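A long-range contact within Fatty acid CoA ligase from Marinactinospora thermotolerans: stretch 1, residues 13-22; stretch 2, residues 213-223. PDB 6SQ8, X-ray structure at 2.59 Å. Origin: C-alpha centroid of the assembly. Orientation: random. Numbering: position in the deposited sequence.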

# COMPACT_ATOMS: atom_id res chain seq x y z
N GLY A 13 14.54 17.63 -7.62
CA GLY A 13 14.31 17.86 -6.19
C GLY A 13 15.48 17.41 -5.32
O GLY A 13 15.68 17.96 -4.25
N ILE A 14 16.24 16.42 -5.78
CA ILE A 14 17.22 15.68 -4.96
C ILE A 14 18.17 16.66 -4.27
O ILE A 14 18.82 17.47 -4.93
N GLY A 15 18.27 16.54 -2.94
CA GLY A 15 19.04 17.49 -2.08
C GLY A 15 20.44 16.99 -1.78
O GLY A 15 20.94 16.10 -2.46
N GLU A 16 21.06 17.56 -0.73
CA GLU A 16 22.46 17.30 -0.35
C GLU A 16 22.65 15.81 -0.08
O GLU A 16 23.51 15.16 -0.70
N VAL A 17 21.81 15.25 0.81
CA VAL A 17 21.85 13.81 1.18
C VAL A 17 20.54 13.13 0.77
O VAL A 17 19.46 13.51 1.20
N ALA A 18 20.66 12.08 -0.05
CA ALA A 18 19.51 11.47 -0.70
C ALA A 18 19.02 10.24 0.07
O ALA A 18 17.82 10.10 0.29
N VAL A 19 19.93 9.35 0.48
CA VAL A 19 19.58 8.10 1.16
C VAL A 19 20.51 7.87 2.36
O VAL A 19 21.65 8.26 2.32
N THR A 20 20.00 7.25 3.42
CA THR A 20 20.77 6.72 4.55
C THR A 20 20.26 5.31 4.86
O THR A 20 19.07 5.03 4.68
N GLY A 21 21.13 4.46 5.39
CA GLY A 21 20.79 3.09 5.72
C GLY A 21 21.74 2.49 6.74
O GLY A 21 22.31 3.22 7.58
N ALA A 22 21.88 1.15 6.66
CA ALA A 22 22.85 0.38 7.45
C ALA A 22 24.26 0.89 7.15
O ALA A 22 24.95 1.36 8.08
N THR A 213 9.78 11.68 -1.46
CA THR A 213 10.76 12.16 -0.50
C THR A 213 11.89 12.88 -1.24
O THR A 213 12.30 13.99 -0.85
N LEU A 214 12.39 12.26 -2.32
CA LEU A 214 13.49 12.85 -3.07
C LEU A 214 13.04 14.17 -3.71
O LEU A 214 13.74 15.17 -3.60
N ALA A 215 11.85 14.17 -4.31
CA ALA A 215 11.36 15.27 -5.12
C ALA A 215 11.17 16.53 -4.28
O ALA A 215 11.20 17.64 -4.82
N THR A 216 10.95 16.35 -2.98
CA THR A 216 10.64 17.44 -2.05
C THR A 216 11.90 17.84 -1.28
O THR A 216 11.83 18.65 -0.35
N GLY A 217 13.05 17.27 -1.66
CA GLY A 217 14.34 17.72 -1.18
C GLY A 217 14.80 17.01 0.07
O GLY A 217 15.76 17.43 0.71
N GLY A 218 14.14 15.90 0.39
CA GLY A 218 14.39 15.16 1.62
C GLY A 218 15.36 14.01 1.45
O GLY A 218 15.96 13.84 0.39
N THR A 219 15.48 13.23 2.52
CA THR A 219 16.34 12.07 2.61
C THR A 219 15.50 10.82 2.88
O THR A 219 14.74 10.79 3.84
N VAL A 220 15.66 9.79 2.05
CA VAL A 220 15.06 8.49 2.28
C VAL A 220 15.95 7.75 3.26
O VAL A 220 17.16 7.77 3.12
N VAL A 221 15.33 7.09 4.25
CA VAL A 221 16.01 6.22 5.21
C VAL A 221 15.47 4.81 5.01
O VAL A 221 14.30 4.61 5.23
N LEU A 222 16.33 3.87 4.58
CA LEU A 222 15.89 2.53 4.16
C LEU A 222 16.11 1.51 5.28
O LEU A 222 17.15 1.48 5.91
N LEU A 223 15.11 0.64 5.45
CA LEU A 223 15.29 -0.61 6.16
C LEU A 223 14.85 -1.76 5.24
O LEU A 223 13.95 -1.58 4.42

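Residues 213-223 leave the end of a helix, turn through two glycines and enter a strand that runs parallel to strand 17-20, so the packing changes from helix-against-loop to sheet. Thr-213, with chi1 in m, does not touch stretch 1; its OG1 is satisfied elsewhere in the structure. Leu-214 has more of its surface covered by stretch 1 than any other residue of stretch 2. Its CA-to-CB bond points sideways, but the m,t rotamer brings the end of the side chain closer, placing CD2 3.9 Å from Ala-18 CB. Nearer the backbone, Leu-214 CB lies 4.2 Å from CG1 of Ile-14, itself an m,t rotamer whose CA-to-CB bond points away.

Ala-215 directs its methyl away and meets stretch 1 through its carbonyl: Gly-13 CA approaches Ala-215 O at 3.4 Å in a CA-H...O contact. Such closeness depends on the glycine, because a CB at Gly-13 would clash with the carbonyl oxygens of Ala-215 and Leu-214. Thr-216, in p, also points away and makes no contact. At Gly-217, where phi is positive, the backbone again does the work, with CA 3.4 Å from Gly-13 O. One water joins the stretches here, donating to both Gly-217 O and Val-17 O, each 3.0 Å from the water oxygen. Gly-218 then leads into the strand.

Thr-219 provides the side-chain hydrogen bond of the interface. In its m rotamer, OG1 donates to Val-17 O at 2.8 Å, so this carbonyl accepts from both the hydroxyl and the water. The methyl CG2 lies 3.6 Å from OG1 of Thr-20, also m, and 4.1 Å from CG1 of Val-17, which is t.

Val-220 pairs with Val-19, their side chains on the same face of the sheet and both in t; Val-19 CG1 is 4.5 Å from Val-220 CB. Their alignment is fixed by the backbone, where Val-220 N donates to Ala-18 O at 2.8 Å and Thr-20 N to Val-220 O at 2.9 Å. Val-221, another t rotamer, projects from the other face with its bridge partner Thr-20.

Leu-222 completes the ladder, its N donating to Thr-20 O at 3.0 Å. Its m,t side chain sets CD1 3.9 Å from CG1 of Val-19, extending the apolar packing beyond the Val-19 and Val-220 pair. Leu-223, likewise m,t, remains out of contact.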

# COMPACT_ATOMS: atom_id res chain seq x y z
CB ILE A 14 17.99 14.67 -5.83
CG1 ILE A 14 17.04 13.64 -6.44
CG2 ILE A 14 19.10 14.00 -5.03
CD1 ILE A 14 17.69 12.70 -7.44
CB GLU A 16 22.86 18.10 0.90
CG GLU A 16 23.21 19.55 0.63
CD GLU A 16 24.54 19.75 -0.09
OE1 GLU A 16 25.45 18.91 0.13
OE2 GLU A 16 24.65 20.72 -0.88
CB VAL A 17 22.15 13.62 2.67
CG1 VAL A 17 22.22 12.15 3.05
CG2 VAL A 17 23.43 14.32 3.09
CB ALA A 18 19.85 11.13 -2.12
CB VAL A 19 19.65 6.91 0.19
CG1 VAL A 19 18.91 5.70 0.74
CG2 VAL A 19 19.13 7.27 -1.19
CB THR A 20 20.65 7.58 5.81
OG1 THR A 20 20.73 8.95 5.46
CG2 THR A 20 21.72 7.29 6.84
CB ALA A 22 22.71 -1.09 7.14
CB THR A 213 11.27 11.02 0.38
OG1 THR A 213 10.11 10.52 1.04
CG2 THR A 213 12.32 11.44 1.38
CB LEU A 214 13.98 11.86 -4.13
CG LEU A 214 14.77 10.66 -3.61
CD1 LEU A 214 15.06 9.67 -4.72
CD2 LEU A 214 16.08 11.12 -2.99
CB ALA A 215 10.06 14.87 -5.78
CB THR A 216 9.52 17.07 -1.08
OG1 THR A 216 9.81 15.82 -0.43
CG2 THR A 216 8.17 17.00 -1.75
CB THR A 219 17.35 12.25 3.75
OG1 THR A 219 17.99 13.52 3.55
CG2 THR A 219 18.36 11.13 3.82
CB VAL A 220 14.92 7.68 0.98
CG1 VAL A 220 14.45 6.26 1.25
CG2 VAL A 220 14.01 8.38 -0.02
CB VAL A 221 15.78 6.70 6.66
CG1 VAL A 221 16.53 5.83 7.65
CG2 VAL A 221 16.14 8.16 6.86
CB LEU A 222 16.69 2.07 2.95
CG LEU A 222 16.27 2.64 1.61
CD1 LEU A 222 17.25 2.16 0.56
CD2 LEU A 222 14.85 2.27 1.26
CB LEU A 223 14.46 -0.59 7.45
CG LEU A 223 15.00 0.29 8.56
CD1 LEU A 223 14.00 0.35 9.71
CD2 LEU A 223 16.35 -0.21 9.06
O HOH W 1 18.54 16.38 1.32